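Local coordinates for protein aminofutalosine deaminase (Helicobacter pylori, PDB 7LKK) that deaminates aminofutalosine in the menaquinone pathway and, probably, adenosine to inosine, as a metal-dependent hydrolase of the amidohydrolase family, at residues P150-Y164 and K186-Q200. Sequence-based numbering, arbitrary orientation.
With MCF ((8R)-3-(5-S-methyl-5-thio-beta-D-ribofuranosyl)-3,6,7,8-tetrahydroimidazo[4,5-d][1,3]diazepin-8-ol), chain J.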
loop_
_atom_site.group_PDB
_atom_site.type_symbol
_atom_site.label_atom_id
_atom_site.label_comp_id
_atom_site.label_asym_id
_atom_site.label_seq_id
_atom_site.Cartn_x
_atom_site.Cartn_y
_atom_site.Cartn_z
ATOM N N PRO A 150 7.472 -17.920 20.399
ATOM C CA PRO A 150 6.962 -19.150 19.776
ATOM C C PRO A 150 7.259 -19.261 18.288
ATOM O O PRO A 150 6.879 -20.263 17.675
ATOM C CB PRO A 150 5.449 -19.063 20.028
ATOM C CG PRO A 150 5.171 -17.616 20.164
ATOM C CD PRO A 150 6.391 -17.004 20.797
ATOM N N LEU A 151 7.935 -18.276 17.701
ATOM C CA LEU A 151 8.222 -18.290 16.274
ATOM C C LEU A 151 9.215 -19.387 15.911
ATOM O O LEU A 151 10.166 -19.659 16.651
ATOM C CB LEU A 151 8.782 -16.936 15.835
ATOM C CG LEU A 151 7.807 -15.781 15.623
ATOM C CD1 LEU A 151 8.568 -14.469 15.488
ATOM C CD2 LEU A 151 6.947 -16.032 14.397
ATOM N N ASN A 152 8.986 -20.026 14.766
ATOM C CA ASN A 152 10.038 -20.802 14.121
ATOM C C ASN A 152 11.041 -19.841 13.493
ATOM O O ASN A 152 10.658 -18.926 12.758
ATOM C CB ASN A 152 9.459 -21.728 13.054
ATOM C CG ASN A 152 8.403 -22.668 13.602
ATOM O OD1 ASN A 152 8.656 -23.431 14.535
ATOM N ND2 ASN A 152 7.209 -22.618 13.019
ATOM N N ALA A 153 12.322 -20.031 13.792
ATOM C CA ALA A 153 13.346 -19.086 13.371
ATOM C C ALA A 153 14.451 -19.800 12.608
ATOM O O ALA A 153 15.017 -20.782 13.099
ATOM C CB ALA A 153 13.935 -18.342 14.573
ATOM N N VAL A 154 14.746 -19.306 11.410
ATOM C CA VAL A 154 15.959 -19.648 10.680
ATOM C C VAL A 154 16.824 -18.395 10.662
ATOM O O VAL A 154 16.527 -17.435 9.938
ATOM C CB VAL A 154 15.664 -20.139 9.258
ATOM C CG1 VAL A 154 16.963 -20.450 8.526
ATOM C CG2 VAL A 154 14.766 -21.365 9.296
ATOM N N VAL A 155 17.886 -18.391 11.460
ATOM C CA VAL A 155 18.731 -17.212 11.612
ATOM C C VAL A 155 19.901 -17.335 10.644
ATOM O O VAL A 155 20.737 -18.236 10.771
ATOM C CB VAL A 155 19.215 -17.041 13.057
ATOM C CG1 VAL A 155 20.277 -15.953 13.130
ATOM C CG2 VAL A 155 18.044 -16.700 13.962
ATOM N N PHE A 156 19.948 -16.434 9.667
ATOM C CA PHE A 156 21.040 -16.358 8.701
ATOM C C PHE A 156 22.085 -15.399 9.257
ATOM O O PHE A 156 21.899 -14.180 9.230
ATOM C CB PHE A 156 20.537 -15.874 7.343
ATOM C CG PHE A 156 19.569 -16.808 6.668
ATOM C CD1 PHE A 156 18.220 -16.782 6.990
ATOM C CD2 PHE A 156 20.001 -17.684 5.687
ATOM C CE1 PHE A 156 17.327 -17.631 6.362
ATOM C CE2 PHE A 156 19.111 -18.538 5.057
ATOM C CZ PHE A 156 17.772 -18.509 5.393
ATOM N N LEU A 157 23.186 -15.942 9.769
ATOM C CA LEU A 157 24.316 -15.106 10.161
ATOM C C LEU A 157 24.965 -14.552 8.901
ATOM O O LEU A 157 25.536 -15.306 8.106
ATOM C CB LEU A 157 25.321 -15.899 10.991
ATOM C CG LEU A 157 26.519 -15.082 11.484
ATOM C CD1 LEU A 157 26.063 -13.931 12.368
ATOM C CD2 LEU A 157 27.525 -15.958 12.212
ATOM N N GLU A 158 24.884 -13.238 8.718
ATOM C CA GLU A 158 25.248 -12.593 7.466
ATOM C C GLU A 158 26.661 -12.036 7.548
ATOM O O GLU A 158 26.988 -11.288 8.477
ATOM C CB GLU A 158 24.263 -11.474 7.132
ATOM C CG GLU A 158 24.646 -10.654 5.921
ATOM C CD GLU A 158 23.660 -9.539 5.654
ATOM O OE1 GLU A 158 23.632 -8.571 6.442
ATOM O OE2 GLU A 158 22.908 -9.634 4.661
ATOM N N PHE A 159 27.486 -12.383 6.566
ATOM C CA PHE A 159 28.875 -11.954 6.538
ATOM C C PHE A 159 29.020 -10.671 5.732
ATOM O O PHE A 159 28.456 -10.543 4.641
ATOM C CB PHE A 159 29.766 -13.050 5.952
ATOM C CG PHE A 159 31.214 -12.677 5.899
ATOM C CD1 PHE A 159 32.014 -12.813 7.019
ATOM C CD2 PHE A 159 31.774 -12.175 4.737
ATOM C CE1 PHE A 159 33.347 -12.462 6.981
ATOM C CE2 PHE A 159 33.105 -11.819 4.692
ATOM C CZ PHE A 159 33.891 -11.965 5.817
ATOM N N LEU A 160 29.781 -9.725 6.277
ATOM C CA LEU A 160 30.150 -8.487 5.604
ATOM C C LEU A 160 31.668 -8.381 5.569
ATOM O O LEU A 160 32.334 -8.664 6.568
ATOM C CB LEU A 160 29.568 -7.257 6.323
ATOM C CG LEU A 160 28.111 -6.824 6.126
ATOM C CD1 LEU A 160 27.930 -6.207 4.750
ATOM C CD2 LEU A 160 27.122 -7.956 6.350
ATOM N N GLY A 161 32.217 -7.977 4.425
ATOM C CA GLY A 161 33.655 -7.794 4.334
ATOM C C GLY A 161 34.214 -7.767 2.926
ATOM O O GLY A 161 34.248 -8.796 2.246
ATOM N N SER A 162 34.673 -6.598 2.481
ATOM C CA SER A 162 35.170 -6.418 1.123
ATOM C C SER A 162 36.685 -6.537 1.014
ATOM O O SER A 162 37.225 -6.390 -0.086
ATOM C CB SER A 162 34.721 -5.059 0.578
ATOM O OG SER A 162 34.743 -4.075 1.597
ATOM N N SER A 163 37.380 -6.801 2.116
ATOM C CA SER A 163 38.825 -6.986 2.108
ATOM C C SER A 163 39.157 -8.257 2.874
ATOM O O SER A 163 38.746 -8.412 4.029
ATOM C CB SER A 163 39.544 -5.779 2.719
ATOM O OG SER A 163 39.448 -5.784 4.131
ATOM N N TYR A 164 39.892 -9.160 2.227
ATOM C CA TYR A 164 40.143 -10.477 2.802
ATOM C C TYR A 164 40.938 -10.373 4.099
ATOM O O TYR A 164 41.945 -9.665 4.174
ATOM C CB TYR A 164 40.888 -11.358 1.801
ATOM C CG TYR A 164 41.098 -12.774 2.290
ATOM C CD1 TYR A 164 42.232 -13.122 3.014
ATOM C CD2 TYR A 164 40.157 -13.761 2.035
ATOM C CE1 TYR A 164 42.421 -14.412 3.468
ATOM C CE2 TYR A 164 40.340 -15.055 2.484
ATOM C CZ TYR A 164 41.473 -15.375 3.199
ATOM O OH TYR A 164 41.660 -16.661 3.649
ATOM N N LYS A 186 13.112 -25.154 17.334
ATOM C CA LYS A 186 12.559 -23.906 16.827
ATOM C C LYS A 186 13.595 -22.988 16.192
ATOM O O LYS A 186 13.212 -21.970 15.604
ATOM C CB LYS A 186 11.837 -23.144 17.948
ATOM C CG LYS A 186 10.561 -23.810 18.433
ATOM C CD LYS A 186 9.538 -22.777 18.871
ATOM C CE LYS A 186 9.957 -22.103 20.168
ATOM N NZ LYS A 186 9.701 -22.975 21.346
ATOM N N LEU A 187 14.884 -23.305 16.299
ATOM C CA LEU A 187 15.941 -22.443 15.785
ATOM C C LEU A 187 16.855 -23.253 14.880
ATOM O O LEU A 187 17.473 -24.225 15.327
ATOM C CB LEU A 187 16.747 -21.811 16.924
ATOM C CG LEU A 187 17.837 -20.841 16.462
ATOM C CD1 LEU A 187 17.249 -19.822 15.506
ATOM C CD2 LEU A 187 18.507 -20.151 17.640
ATOM N N LYS A 188 16.938 -22.851 13.616
ATOM C CA LYS A 188 17.872 -23.416 12.655
ATOM C C LYS A 188 18.921 -22.369 12.311
ATOM O O LYS A 188 18.581 -21.221 12.005
ATOM C CB LYS A 188 17.149 -23.883 11.389
ATOM C CG LYS A 188 18.082 -24.308 10.263
ATOM C CD LYS A 188 17.402 -25.262 9.290
ATOM C CE LYS A 188 16.130 -24.659 8.716
ATOM N NZ LYS A 188 15.414 -25.604 7.812
ATOM N N ALA A 189 20.190 -22.759 12.368
ATOM C CA ALA A 189 21.281 -21.855 12.040
ATOM C C ALA A 189 21.568 -21.898 10.546
ATOM O O ALA A 189 21.605 -22.971 9.937
ATOM C CB ALA A 189 22.542 -22.215 12.828
ATOM N N ALA A 190 21.776 -20.721 9.962
ATOM C CA ALA A 190 22.057 -20.588 8.541
ATOM C C ALA A 190 23.065 -19.462 8.352
ATOM O O ALA A 190 23.466 -18.793 9.308
ATOM C CB ALA A 190 20.773 -20.338 7.742
ATOM N N LEU A 191 23.478 -19.254 7.104
ATOM C CA LEU A 191 24.532 -18.308 6.774
ATOM C C LEU A 191 24.102 -17.442 5.601
ATOM O O LEU A 191 23.253 -17.827 4.794
ATOM C CB LEU A 191 25.844 -19.031 6.441
ATOM C CG LEU A 191 26.546 -19.681 7.633
ATOM C CD1 LEU A 191 27.422 -20.839 7.184
ATOM C CD2 LEU A 191 27.363 -18.647 8.388
ATOM N N ALA A 192 24.701 -16.258 5.509
ATOM C CA ALA A 192 24.363 -15.329 4.443
ATOM C C ALA A 192 25.603 -14.592 3.964
ATOM O O ALA A 192 26.467 -14.217 4.762
ATOM C CB ALA A 192 23.303 -14.316 4.900
ATOM N N VAL A 193 25.679 -14.403 2.650
ATOM C CA VAL A 193 26.624 -13.489 2.023
ATOM C C VAL A 193 25.858 -12.218 1.698
ATOM O O VAL A 193 24.812 -12.274 1.042
ATOM C CB VAL A 193 27.234 -14.105 0.751
ATOM C CG1 VAL A 193 28.193 -13.125 0.091
ATOM C CG2 VAL A 193 27.927 -15.427 1.072
ATOM N N HIS A 194 26.353 -11.071 2.170
ATOM C CA HIS A 194 25.545 -9.857 2.099
ATOM C C HIS A 194 25.190 -9.502 0.659
ATOM O O HIS A 194 24.012 -9.476 0.287
ATOM C CB HIS A 194 26.250 -8.682 2.770
ATOM C CG HIS A 194 25.478 -7.405 2.667
ATOM N ND1 HIS A 194 25.801 -6.408 1.773
ATOM C CD2 HIS A 194 24.365 -6.985 3.313
ATOM C CE1 HIS A 194 24.934 -5.419 1.888
ATOM N NE2 HIS A 194 24.052 -5.743 2.815
ATOM N N ALA A 195 26.191 -9.218 -0.164
ATOM C CA ALA A 195 25.940 -8.687 -1.500
ATOM C C ALA A 195 27.223 -8.800 -2.316
ATOM O O ALA A 195 28.309 -8.957 -1.752
ATOM C CB ALA A 195 25.465 -7.227 -1.437
ATOM N N PRO A 196 27.113 -8.731 -3.649
ATOM C CA PRO A 196 28.328 -8.743 -4.481
ATOM C C PRO A 196 29.257 -7.565 -4.239
ATOM O O PRO A 196 30.472 -7.708 -4.421
ATOM C CB PRO A 196 27.768 -8.729 -5.911
ATOM C CG PRO A 196 26.399 -9.309 -5.788
ATOM C CD PRO A 196 25.887 -8.855 -4.456
ATOM N N TYR A 197 28.734 -6.403 -3.842
ATOM C CA TYR A 197 29.571 -5.222 -3.656
ATOM C C TYR A 197 30.217 -5.153 -2.280
ATOM O O TYR A 197 31.096 -4.307 -2.070
ATOM C CB TYR A 197 28.752 -3.942 -3.889
ATOM C CG TYR A 197 27.495 -3.845 -3.052
ATOM C CD1 TYR A 197 27.552 -3.489 -1.709
ATOM C CD2 TYR A 197 26.249 -4.106 -3.608
ATOM C CE1 TYR A 197 26.404 -3.403 -0.943
ATOM C CE2 TYR A 197 25.095 -4.019 -2.850
ATOM C CZ TYR A 197 25.179 -3.669 -1.520
ATOM O OH TYR A 197 24.036 -3.585 -0.761
ATOM N N SER A 198 29.811 -6.008 -1.343
ATOM C CA SER A 198 30.246 -5.891 0.040
ATOM C C SER A 198 31.043 -7.081 0.557
ATOM O O SER A 198 31.563 -7.004 1.675
ATOM C CB SER A 198 29.037 -5.674 0.963
ATOM O OG SER A 198 28.152 -6.779 0.902
ATOM N N VAL A 199 31.152 -8.171 -0.202
ATOM C CA VAL A 199 31.852 -9.369 0.252
ATOM C C VAL A 199 32.902 -9.747 -0.783
ATOM O O VAL A 199 32.566 -10.020 -1.941
ATOM C CB VAL A 199 30.897 -10.548 0.503
ATOM C CG1 VAL A 199 31.688 -11.780 0.904
ATOM C CG2 VAL A 199 29.890 -10.193 1.583
ATOM N N GLN A 200 34.167 -9.752 -0.368
ATOM C CA GLN A 200 35.248 -10.194 -1.238
ATOM C C GLN A 200 35.057 -11.664 -1.607
ATOM O O GLN A 200 34.503 -12.452 -0.836
ATOM C CB GLN A 200 36.596 -9.971 -0.547
ATOM C CG GLN A 200 37.808 -10.154 -1.444
ATOM C CD GLN A 200 38.330 -11.572 -1.415
ATOM O OE1 GLN A 200 38.110 -12.304 -0.451
ATOM N NE2 GLN A 200 39.014 -11.976 -2.479
HETATM O O8 MCF J . 18.060 -6.086 2.342
HETATM C C8 MCF J . 17.864 -4.767 2.784
HETATM C C7 MCF J . 18.330 -3.731 1.766
HETATM N N6 MCF J . 19.455 -4.223 1.011
HETATM C C5 MCF J . 20.588 -4.790 1.708
HETATM N N4 MCF J . 20.717 -4.940 3.153
HETATM C C10 MCF J . 19.862 -4.579 4.311
HETATM C C9 MCF J . 18.489 -4.505 4.170
HETATM N N1 MCF J . 17.983 -4.175 5.350
HETATM C C2 MCF J . 18.969 -4.054 6.237
HETATM N N3 MCF J . 20.114 -4.312 5.597
HETATM C C1S MCF J . 21.449 -4.259 6.270
HETATM C C2S MCF J . 22.391 -5.424 5.887
HETATM O O2S MCF J . 22.136 -6.522 6.654
HETATM O O4S MCF J . 22.084 -3.212 5.898
HETATM C C4S MCF J . 23.657 -3.560 6.065
HETATM C C3S MCF J . 23.763 -4.849 6.217
HETATM O O3S MCF J . 24.112 -5.156 7.651
HETATM C C5S MCF J . 24.406 -3.108 4.823
HETATM S S5S MCF J . 26.106 -2.651 5.270
HETATM C C6S MCF J . 27.141 -2.671 3.778
HETATM O O HOH W 1 22.338 -11.522 2.874
HETATM O O HOH W 2 31.923 -4.425 2.762
#
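L160 lays its CD1 methyl over one face of the H194 imidazole, a CH-pi contact with CD1 3.8 Å from the ring centroid, while E158 comes to the edge of the same ring, its OE2 3.3 Å from H194 CD2. Carboxylate and imidazole stand 78° apart. The trans chi1 of H194 (178°) sets its ring beside the inhibitor methylthio-coformycin, to which NE2 gives a weak, long hydrogen bond at N4; ND1 shares a short one, 2.5 Å, with S198 OG, and this probably helps fix the ring's rotation. E158 OE1 accepts a hydrogen bond from the inhibitor's ribosyl hydroxyl O2S at 2.5 Å and another from N138 ND2, whereas OE2 takes a water that links it to V193 O. E158, near the end of its strand, and L160 and H194, just past the two strand ends, line the pocket, as expected at the C-terminal mouth of a TIM-barrel amidohydrolase. Behind them, eight backbone bonds run from A153 N–K186 O to H194 N–F159 O. On the E158 side of the sheet the A190 methyl lies over the F156 ring, CB 3.4 Å from CD2, and L191 O meets that ring's edge; on the other side L187 CD1 packs against V155 CG2 at 3.6 Å. Beyond the strands, G161 exchanges backbone bonds with S198 and Q200. Strands 152-159 and 187-193 form a beta-alpha-beta unit through helix 166-180, whose F172 touches L157 and L191; helix 201-213 packs on F159 and V199, and strands 130-137 and 218-222 flank the pair.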